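Local atomic coordinates of BsaWI endonuclease (PDB entry 4ZSF), a protein that binds DNA and, as a restriction endonuclease of the PD-(D/E)XK nuclease superfamily, probably cleaves it at specific sites in a metal-dependent reaction. Residues W220-F226 with R234-I240; H89-E93 with Q163-S167. The contacts are given in a common frame with arbitrary orientation. Where two conformers were deposited one is given. Residues are numbered along the deposited sequence.

Contact 1: residues W220-F226 with R234-I240. With CA (calcium ion), chain F.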
ATOM      1  N   TRP A 220       4.379   1.606  23.024  1.00 19.44           N
ATOM      2  CA  TRP A 220       4.306   3.074  23.137  1.00 19.86           C
ATOM      3  C   TRP A 220       4.447   3.461  24.602  1.00 19.51           C
ATOM      4  O   TRP A 220       4.193   2.633  25.458  1.00 19.84           O
ATOM      5  CB  TRP A 220       2.960   3.673  22.620  1.00 17.20           C
ATOM      6  CG  TRP A 220       2.773   3.526  21.097  1.00 19.52           C
ATOM      7  CD1 TRP A 220       3.042   4.485  20.156  1.00 20.85           C
ATOM      8  CD2 TRP A 220       2.304   2.383  20.396  1.00 21.34           C
ATOM      9  NE1 TRP A 220       2.786   3.992  18.923  1.00 20.28           N
ATOM     10  CE2 TRP A 220       2.310   2.711  19.030  1.00 22.96           C
ATOM     11  CE3 TRP A 220       1.873   1.098  20.787  1.00 24.01           C
ATOM     12  CZ2 TRP A 220       1.942   1.797  18.036  1.00 29.29           C
ATOM     13  CZ3 TRP A 220       1.481   0.183  19.786  1.00 28.81           C
ATOM     14  CH2 TRP A 220       1.508   0.548  18.432  1.00 28.87           C
ATOM     15  N   HIS A 221       4.777   4.726  24.866  1.00 17.13           N
ATOM     16  CA  HIS A 221       4.676   5.264  26.210  1.00 17.46           C
ATOM     17  C   HIS A 221       3.222   5.422  26.596  1.00 19.98           C
ATOM     18  O   HIS A 221       2.840   5.258  27.762  1.00 19.28           O
ATOM     19  CB  HIS A 221       5.406   6.629  26.316  1.00 15.84           C
ATOM     20  CG  HIS A 221       6.891   6.467  26.298  1.00 16.39           C
ATOM     21  ND1 HIS A 221       7.698   7.053  25.356  1.00 17.42           N
ATOM     22  CD2 HIS A 221       7.718   5.748  27.106  1.00 17.01           C
ATOM     23  CE1 HIS A 221       8.956   6.735  25.592  1.00 17.31           C
ATOM     24  NE2 HIS A 221       8.998   5.922  26.639  1.00 19.25           N
ATOM     25  N   GLY A 222       2.424   5.776  25.608  1.00 18.07           N
ATOM     26  CA  GLY A 222       1.023   6.060  25.889  1.00 19.00           C
ATOM     27  C   GLY A 222       0.241   6.032  24.568  1.00 19.03           C
ATOM     28  O   GLY A 222       0.754   6.403  23.510  1.00 17.22           O
ATOM     29  N   MET A 223      -1.002   5.591  24.677  0.52 16.89           N
ATOM     30  CA  MET A 223      -1.928   5.527  23.563  0.52 16.69           C
ATOM     31  C   MET A 223      -3.137   6.350  24.027  0.52 17.88           C
ATOM     32  O   MET A 223      -3.640   6.106  25.141  0.52 17.55           O
ATOM     33  CB  MET A 223      -2.284   4.063  23.267  0.52 19.12           C
ATOM     34  CG  MET A 223      -3.486   3.891  22.380  0.52 22.40           C
ATOM     35  SD  MET A 223      -3.071   4.300  20.666  0.52 27.30           S
ATOM     36  CE  MET A 223      -1.996   2.928  20.221  0.52 28.23           C
ATOM     37  N   TYR A 224      -3.562   7.335  23.230  1.00 16.52           N
ATOM     38  CA  TYR A 224      -4.683   8.223  23.643  1.00 18.46           C
ATOM     39  C   TYR A 224      -5.824   7.972  22.717  1.00 19.98           C
ATOM     40  O   TYR A 224      -5.643   8.159  21.515  1.00 19.78           O
ATOM     41  CB  TYR A 224      -4.236   9.707  23.592  1.00 14.90           C
ATOM     42  CG  TYR A 224      -3.072   9.855  24.548  1.00 15.20           C
ATOM     43  CD1 TYR A 224      -1.789   9.567  24.151  1.00 14.97           C
ATOM     44  CD2 TYR A 224      -3.299  10.197  25.870  1.00 18.50           C
ATOM     45  CE1 TYR A 224      -0.695   9.622  25.049  1.00 18.65           C
ATOM     46  CE2 TYR A 224      -2.254  10.284  26.785  1.00 16.92           C
ATOM     47  CZ  TYR A 224      -0.939  10.014  26.357  1.00 18.85           C
ATOM     48  OH  TYR A 224       0.092  10.032  27.295  1.00 18.24           O
ATOM     49  N   VAL A 225      -6.938   7.466  23.236  1.00 19.56           N
ATOM     50  CA  VAL A 225      -8.032   7.017  22.369  1.00 20.44           C
ATOM     51  C   VAL A 225      -9.255   7.891  22.587  1.00 21.47           C
ATOM     52  O   VAL A 225      -9.615   8.145  23.748  1.00 20.80           O
ATOM     53  CB  VAL A 225      -8.425   5.510  22.675  1.00 20.87           C
ATOM     54  CG1 VAL A 225      -9.583   5.025  21.717  1.00 22.38           C
ATOM     55  CG2 VAL A 225      -7.186   4.639  22.613  1.00 22.02           C
ATOM     56  N   PHE A 226      -9.906   8.319  21.484  1.00 20.24           N
ATOM     57  CA  PHE A 226     -11.172   9.055  21.610  1.00 22.98           C
ATOM     58  C   PHE A 226     -12.326   8.135  22.045  1.00 26.26           C
ATOM     59  O   PHE A 226     -13.092   7.645  21.252  1.00 26.68           O
ATOM     60  CB  PHE A 226     -11.507   9.746  20.295  1.00 24.78           C
ATOM     61  CG  PHE A 226     -10.684  10.963  20.030  1.00 25.09           C
ATOM     62  CD1 PHE A 226     -11.167  12.224  20.387  1.00 29.08           C
ATOM     63  CD2 PHE A 226      -9.491  10.898  19.379  1.00 23.88           C
ATOM     64  CE1 PHE A 226     -10.436  13.365  20.140  1.00 29.35           C
ATOM     65  CE2 PHE A 226      -8.748  12.060  19.121  1.00 26.34           C
ATOM     66  CZ  PHE A 226      -9.242  13.303  19.529  1.00 26.48           C
ATOM     67  N   ARG A 234      -1.451   1.882  29.866  1.00 18.95           N
ATOM     68  CA  ARG A 234      -0.967   3.020  29.044  1.00 15.98           C
ATOM     69  C   ARG A 234      -1.965   3.407  27.974  1.00 17.00           C
ATOM     70  O   ARG A 234      -1.641   4.222  27.109  1.00 19.23           O
ATOM     71  CB  ARG A 234       0.370   2.662  28.370  1.00 18.97           C
ATOM     72  CG  ARG A 234       1.491   2.349  29.386  1.00 19.17           C
ATOM     73  CD  ARG A 234       2.670   1.682  28.621  1.00 21.40           C
ATOM     74  NE  ARG A 234       3.847   1.401  29.459  1.00 23.57           N
ATOM     75  CZ  ARG A 234       4.808   2.276  29.773  1.00 20.40           C
ATOM     76  NH1 ARG A 234       4.756   3.540  29.337  1.00 17.75           N
ATOM     77  NH2 ARG A 234       5.827   1.853  30.561  1.00 20.36           N
ATOM     78  N   ILE A 235      -3.185   2.862  28.054  1.00 20.61           N
ATOM     79  CA  ILE A 235      -4.232   3.223  27.093  1.00 18.78           C
ATOM     80  C   ILE A 235      -5.178   4.197  27.773  1.00 21.79           C
ATOM     81  O   ILE A 235      -5.940   3.809  28.679  1.00 20.83           O
ATOM     82  CB  ILE A 235      -4.997   2.034  26.618  1.00 19.38           C
ATOM     83  CG1 ILE A 235      -4.014   1.029  25.917  1.00 20.20           C
ATOM     84  CG2 ILE A 235      -6.024   2.465  25.640  1.00 18.60           C
ATOM     85  CD1 ILE A 235      -4.665  -0.351  25.678  1.00 21.67           C
ATOM     86  N   TYR A 236      -5.082   5.453  27.390  1.00 15.79           N
ATOM     87  CA  TYR A 236      -5.791   6.526  28.080  1.00 16.90           C
ATOM     88  C   TYR A 236      -6.953   7.142  27.295  1.00 19.24           C
ATOM     89  O   TYR A 236      -6.832   7.285  26.081  1.00 18.52           O
ATOM     90  CB  TYR A 236      -4.817   7.678  28.338  1.00 18.31           C
ATOM     91  CG  TYR A 236      -3.569   7.265  29.080  1.00 20.25           C
ATOM     92  CD1 TYR A 236      -3.594   7.047  30.471  1.00 23.23           C
ATOM     93  CD2 TYR A 236      -2.356   7.140  28.402  1.00 16.61           C
ATOM     94  CE1 TYR A 236      -2.428   6.692  31.161  1.00 20.46           C
ATOM     95  CE2 TYR A 236      -1.184   6.784  29.089  1.00 18.10           C
ATOM     96  CZ  TYR A 236      -1.239   6.597  30.473  1.00 17.37           C
ATOM     97  OH  TYR A 236      -0.048   6.239  31.123  1.00 19.14           O
ATOM     98  N   PRO A 237      -8.048   7.532  27.976  1.00 18.16           N
ATOM     99  CA  PRO A 237      -9.163   8.168  27.282  1.00 19.03           C
ATOM    100  C   PRO A 237      -8.911   9.653  27.041  1.00 21.59           C
ATOM    101  O   PRO A 237      -8.353  10.355  27.925  1.00 20.22           O
ATOM    102  CB  PRO A 237     -10.363   7.967  28.223  1.00 23.11           C
ATOM    103  CG  PRO A 237      -9.731   7.925  29.637  1.00 22.34           C
ATOM    104  CD  PRO A 237      -8.326   7.250  29.390  1.00 21.06           C
ATOM    105  N   ILE A 238      -9.329  10.126  25.858  1.00 18.22           N
ATOM    106  CA  ILE A 238      -9.332  11.564  25.579  1.00 17.21           C
ATOM    107  C   ILE A 238     -10.602  11.937  24.864  1.00 21.63           C
ATOM    108  O   ILE A 238     -11.345  11.067  24.352  1.00 23.00           O
ATOM    109  CB  ILE A 238      -8.126  12.022  24.702  1.00 18.79           C
ATOM    110  CG1 ILE A 238      -8.038  11.136  23.449  1.00 18.13           C
ATOM    111  CG2 ILE A 238      -6.777  12.056  25.513  1.00 21.39           C
ATOM    112  CD1 ILE A 238      -7.029  11.728  22.378  1.00 20.21           C
ATOM    113  N   ASP A 239     -10.920  13.228  24.871  1.00 22.00           N
ATOM    114  CA  ASP A 239     -11.958  13.749  24.017  1.00 21.58           C
ATOM    115  C   ASP A 239     -11.345  14.982  23.343  1.00 22.01           C
ATOM    116  O   ASP A 239     -10.098  15.102  23.274  1.00 21.87           O
ATOM    117  CB  ASP A 239     -13.237  14.095  24.772  1.00 25.00           C
ATOM    118  CG  ASP A 239     -13.024  15.205  25.785  1.00 28.54           C
ATOM    119  OD1 ASP A 239     -11.946  15.847  25.833  1.00 25.63           O
ATOM    120  OD2 ASP A 239     -14.012  15.479  26.450  1.00 32.32           O
ATOM    121  N   ILE A 240     -12.202  15.853  22.840  1.00 22.78           N
ATOM    122  CA  ILE A 240     -11.711  16.981  22.025  1.00 24.81           C
ATOM    123  C   ILE A 240     -10.676  17.866  22.786  1.00 25.28           C
ATOM    124  O   ILE A 240      -9.813  18.533  22.180  1.00 23.97           O
ATOM    125  CB  ILE A 240     -12.937  17.796  21.533  1.00 27.44           C
ATOM    126  CG1 ILE A 240     -12.522  18.920  20.603  1.00 29.16           C
ATOM    127  CG2 ILE A 240     -13.726  18.355  22.710  1.00 30.04           C
ATOM    128  CD1 ILE A 240     -13.778  19.686  20.115  1.00 34.88           C
TER
HETATM  129 CA    CA F 304     -14.219  15.471  28.752  1.00 41.34          CA
HETATM  130  O   HOH W   1       2.357   6.982  29.952  1.00 18.74           O
HETATM  131  O   HOH W   2     -12.795  17.485  28.536  1.00 38.71           O
HETATM  132  O   HOH W   3     -15.984  17.475  28.264  1.00 47.31           O
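Strands 222-226 and 235-238 lie side by side and run parallel. Four backbone hydrogen bonds join them: Met-223 N to Arg-234 O (2.9 Å), Tyr-236 N to Met-223 O (2.8 Å), Val-225 N to Tyr-236 O (2.9 Å) and Ile-238 N to Val-225 O (2.9 Å). One face carries Tyr-224, Phe-226, Tyr-236 and Ile-238. The Tyr-224 and Tyr-236 rings are nearly parallel, at 23°, but offset sideways, with little overlap. Tyr-224 CE2 still touches Tyr-236 CD2 at 3.5 Å. Ile-238 fills the hollow between the two rings of strand 222-226. Its CD1 lies 3.7 Å from Tyr-224 CB and sits over one face of the Phe-226 ring in a CH-pi contact, 4.0 Å from the centroid. Gly-222 leaves room for the tyrosines: its CA is 4.0 Å from Tyr-236 CE2, and a CB there would clash with Tyr-224 OH. That hydroxyl hydrogen-bonds to His-248 of helix 243-258.

On the opposite face, Val-225 CG2 meets Ile-235 CG2 at 3.9 Å. Helix 202-209 covers Met-223 and Ile-235 through Val-208. The Arg-234 side chain reaches back along the edge, and its NH1 donates hydrogen bonds to His-221 O (3.0 Å) and to Trp-267 O. Beyond the strand, Asp-239 OD2 binds a calcium ion at 2.3 Å, while OD1 accepts a hydrogen bond from Asn-241 N. Within this chain the pair forms the parallel edge of the mixed, helix-flanked sheet of a PD-(D/E)XK nuclease.

Contact 2: residues H89-E93 with Q163-S167. With nucleotides of chain B.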
ATOM      1  N   HIS A  89      -4.466  13.635   6.669  1.00 15.60           N
ATOM      2  CA  HIS A  89      -3.855  14.962   6.847  1.00 15.41           C
ATOM      3  C   HIS A  89      -4.783  15.856   7.639  1.00 15.42           C
ATOM      4  O   HIS A  89      -4.325  16.594   8.519  1.00 17.14           O
ATOM      5  CB  HIS A  89      -3.518  15.587   5.491  1.00 20.01           C
ATOM      6  CG  HIS A  89      -2.544  14.763   4.708  1.00 24.21           C
ATOM      7  ND1 HIS A  89      -2.340  14.907   3.345  1.00 25.62           N
ATOM      8  CD2 HIS A  89      -1.709  13.770   5.118  1.00 29.43           C
ATOM      9  CE1 HIS A  89      -1.427  14.029   2.944  1.00 26.73           C
ATOM     10  NE2 HIS A  89      -1.038  13.323   3.996  1.00 31.31           N
ATOM     11  N   ALA A  90      -6.063  15.873   7.278  1.00 16.99           N
ATOM     12  CA  ALA A  90      -7.015  16.714   8.015  1.00 16.87           C
ATOM     13  C   ALA A  90      -6.999  16.344   9.505  1.00 15.52           C
ATOM     14  O   ALA A  90      -7.088  17.233  10.359  1.00 16.25           O
ATOM     15  CB  ALA A  90      -8.492  16.585   7.467  1.00 17.40           C
ATOM     16  N   PHE A  91      -6.963  15.037   9.799  1.00 17.62           N
ATOM     17  CA  PHE A  91      -7.017  14.618  11.229  1.00 15.52           C
ATOM     18  C   PHE A  91      -5.733  15.054  11.983  1.00 15.31           C
ATOM     19  O   PHE A  91      -5.808  15.581  13.093  1.00 18.13           O
ATOM     20  CB  PHE A  91      -7.197  13.112  11.277  1.00 17.34           C
ATOM     21  CG  PHE A  91      -7.362  12.573  12.693  1.00 18.28           C
ATOM     22  CD1 PHE A  91      -8.555  12.720  13.349  1.00 22.21           C
ATOM     23  CD2 PHE A  91      -6.308  11.855  13.306  1.00 21.72           C
ATOM     24  CE1 PHE A  91      -8.737  12.189  14.646  1.00 25.75           C
ATOM     25  CE2 PHE A  91      -6.496  11.339  14.601  1.00 22.98           C
ATOM     26  CZ  PHE A  91      -7.691  11.541  15.250  1.00 24.29           C
ATOM     27  N   GLU A  92      -4.562  14.880  11.363  1.00 16.90           N
ATOM     28  CA  GLU A  92      -3.324  15.402  11.967  1.00 17.77           C
ATOM     29  C   GLU A  92      -3.389  16.889  12.243  1.00 17.34           C
ATOM     30  O   GLU A  92      -2.919  17.397  13.303  1.00 18.33           O
ATOM     31  CB  GLU A  92      -2.139  15.120  11.033  1.00 21.39           C
ATOM     32  CG  GLU A  92      -1.943  13.642  10.887  1.00 29.24           C
ATOM     33  CD  GLU A  92      -1.246  13.276   9.533  1.00 38.22           C
ATOM     34  OE1 GLU A  92      -0.675  14.172   8.856  1.00 35.47           O
ATOM     35  OE2 GLU A  92      -1.327  12.087   9.163  1.00 43.54           O
ATOM     36  N   GLU A  93      -3.885  17.630  11.242  1.00 18.85           N
ATOM     37  CA  GLU A  93      -4.016  19.076  11.394  1.00 16.85           C
ATOM     38  C   GLU A  93      -4.964  19.418  12.529  1.00 18.25           C
ATOM     39  O   GLU A  93      -4.787  20.416  13.267  1.00 20.02           O
ATOM     40  CB  GLU A  93      -4.503  19.684  10.037  1.00 18.56           C
ATOM     41  CG  GLU A  93      -3.374  19.524   8.990  1.00 22.40           C
ATOM     42  CD  GLU A  93      -3.834  19.574   7.518  1.00 31.25           C
ATOM     43  OE1 GLU A  93      -5.033  19.910   7.342  1.00 32.49           O
ATOM     44  OE2 GLU A  93      -3.005  19.237   6.556  1.00 31.55           O
ATOM     45  N   GLN A 163       2.153   9.254  16.541  1.00 17.63           N
ATOM     46  CA  GLN A 163       1.411   8.608  15.432  1.00 17.44           C
ATOM     47  C   GLN A 163      -0.032   8.977  15.584  1.00 26.05           C
ATOM     48  O   GLN A 163      -0.561   8.878  16.664  1.00 24.48           O
ATOM     49  CB  GLN A 163       1.589   7.120  15.476  1.00 19.47           C
ATOM     50  CG  GLN A 163       3.103   6.753  15.210  1.00 25.45           C
ATOM     51  CD  GLN A 163       3.400   5.270  15.426  1.00 28.66           C
ATOM     52  OE1 GLN A 163       2.649   4.557  16.093  1.00 29.95           O
ATOM     53  NE2 GLN A 163       4.458   4.798  14.800  1.00 28.61           N
ATOM     54  N   SER A 164      -0.700   9.420  14.520  1.00 26.08           N
ATOM     55  CA  SER A 164      -2.077   9.868  14.744  1.00 26.17           C
ATOM     56  C   SER A 164      -2.947   9.269  13.684  1.00 38.01           C
ATOM     57  O   SER A 164      -2.934   9.795  12.580  1.00 44.24           O
ATOM     58  CB  SER A 164      -2.189  11.409  14.727  1.00 36.58           C
ATOM     59  OG  SER A 164      -2.015  11.944  13.413  1.00 43.07           O
ATOM     60  N   LYS A 165      -3.692   8.206  14.051  1.00 34.39           N
ATOM     61  CA  LYS A 165      -4.408   7.299  13.148  1.00 37.86           C
ATOM     62  C   LYS A 165      -5.922   7.388  13.246  1.00 34.42           C
ATOM     63  O   LYS A 165      -6.467   7.476  14.355  1.00 29.85           O
ATOM     64  CB  LYS A 165      -3.990   5.881  13.465  1.00 41.59           C
ATOM     65  CG  LYS A 165      -2.468   5.652  13.292  1.00 44.50           C
ATOM     66  CD  LYS A 165      -1.918   6.357  12.020  1.00 56.20           C
ATOM     67  CE  LYS A 165      -0.371   6.302  11.980  1.00 55.25           C
ATOM     68  NZ  LYS A 165       0.206   7.041  10.817  1.00 54.21           N
ATOM     69  N   THR A 166      -6.621   7.340  12.106  1.00 28.70           N
ATOM     70  CA  THR A 166      -8.048   7.536  12.121  1.00 29.17           C
ATOM     71  C   THR A 166      -8.699   6.169  12.197  1.00 43.68           C
ATOM     72  O   THR A 166      -9.896   6.048  12.406  1.00 49.98           O
ATOM     73  CB  THR A 166      -8.545   8.272  10.852  1.00 32.29           C
ATOM     74  OG1 THR A 166      -7.930   7.656   9.726  1.00 31.50           O
ATOM     75  CG2 THR A 166      -8.104   9.713  10.871  1.00 35.87           C
ATOM     76  N   SER A 167      -7.895   5.145  11.952  1.00 45.57           N
ATOM     77  CA  SER A 167      -8.305   3.796  12.236  1.00 59.23           C
ATOM     78  C   SER A 167      -7.168   3.171  13.055  1.00 72.72           C
ATOM     79  O   SER A 167      -6.016   3.150  12.616  1.00 73.18           O
ATOM     80  CB  SER A 167      -8.565   3.012  10.952  1.00 54.34           C
ATOM     81  OG  SER A 167      -7.340   2.837  10.258  1.00 50.91           O
TER
ATOM     82  P    DG B  12      -3.440  17.367   0.670  1.00 21.44           P
ATOM     83  OP1  DG B  12      -3.363  17.017   2.119  1.00 22.44           O
ATOM     84  OP2  DG B  12      -4.327  18.413   0.163  1.00 24.59           O
ATOM     85  O5'  DG B  12      -1.973  17.783   0.207  1.00 22.30           O
ATOM     86  C5'  DG B  12      -0.860  17.210   0.864  1.00 28.57           C
ATOM     87  C4'  DG B  12       0.409  17.481   0.060  1.00 27.95           C
ATOM     88  O4'  DG B  12       0.306  16.841  -1.218  1.00 24.69           O
ATOM     89  C3'  DG B  12       0.697  18.926  -0.217  1.00 32.20           C
ATOM     90  O3'  DG B  12       1.785  19.239   0.588  1.00 39.60           O
ATOM     91  C2'  DG B  12       1.071  18.969  -1.720  1.00 33.83           C
ATOM     92  C1'  DG B  12       1.188  17.494  -2.081  1.00 26.45           C
ATOM     93  N9   DG B  12       0.800  17.142  -3.464  1.00 29.38           N
ATOM     94  C8   DG B  12      -0.305  17.579  -4.179  1.00 27.18           C
ATOM     95  N7   DG B  12      -0.391  17.056  -5.378  1.00 27.98           N
ATOM     96  C5   DG B  12       0.721  16.206  -5.445  1.00 28.76           C
ATOM     97  C6   DG B  12       1.194  15.427  -6.503  1.00 25.52           C
ATOM     98  O6   DG B  12       0.696  15.290  -7.587  1.00 27.64           O
ATOM     99  N1   DG B  12       2.372  14.747  -6.175  1.00 26.80           N
ATOM    100  C2   DG B  12       3.012  14.846  -4.971  1.00 27.92           C
ATOM    101  N2   DG B  12       4.146  14.133  -4.826  1.00 32.77           N
ATOM    102  N3   DG B  12       2.590  15.596  -3.972  1.00 27.94           N
ATOM    103  C4   DG B  12       1.451  16.253  -4.281  1.00 29.09           C
TER
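This is a small helix-on-strand contact. The long helix 70-103 crosses the C-terminal end of strand 155-165, a middle strand of the sheet. The axes of helix 89-93 and strand 163-165 approach to 8.5 Å at an angle of 124°. No hydrogen bond joins the two segments, and only 215 Å² is buried. Phe-91 is the main knob. Its CA-to-CB bond points toward the strand, and its ring covers the point where the strand gives way to loop. Thr-166 CG2 sits over one face of the ring in a CH-pi contact, 3.9 Å from the centroid. Ser-164 O lies at the ring edge, 4.0 Å from Phe-91 CD2. The next residue, Glu-92, brings its CG to Ser-164 OG at 3.0 Å, an unusually short carbon-oxygen contact and not a hydrogen bond.

The far side of the helix meets other partners. His-89 ND1 donates a hydrogen bond to OP1 of DG12 in chain B at 2.6 Å. Glu-93 forms salt bridges with Lys-30 and Arg-34 of the second subunit, so the helix joins the sheet, the DNA backbone and the dimer partner. Lys-165 points away from the helix, and its NZ forms a salt bridge with Asp-145, which also lies close to Glu-92: an acidic cluster with a lysine on a central strand, consistent with the active site of a PD-(D/E)XK nuclease.

How the contacts relate
Both contacts use the same mixed sheet, and their centres are 14 Å apart. Contact 1 is the more buried. It joins two neighbouring strands by backbone hydrogen bonds and aromatic and aliphatic packing. Contact 2 is partly buried and sets a helix against a strand, relying on one CH-pi contact and close packing. Strand 188-193 lies between strands 155-165 and 222-226. The contacts still touch directly: Trp-220 NE1 probably hydrogen-bonds to Gln-163 OE1 (2.9 Å), and Phe-226 CE2 packs on Phe-91 CZ (4.0 Å). Both reach the second subunit, contact 1 by packing and contact 2 also by salt bridges. Of the two, contact 2 is the one that meets DNA.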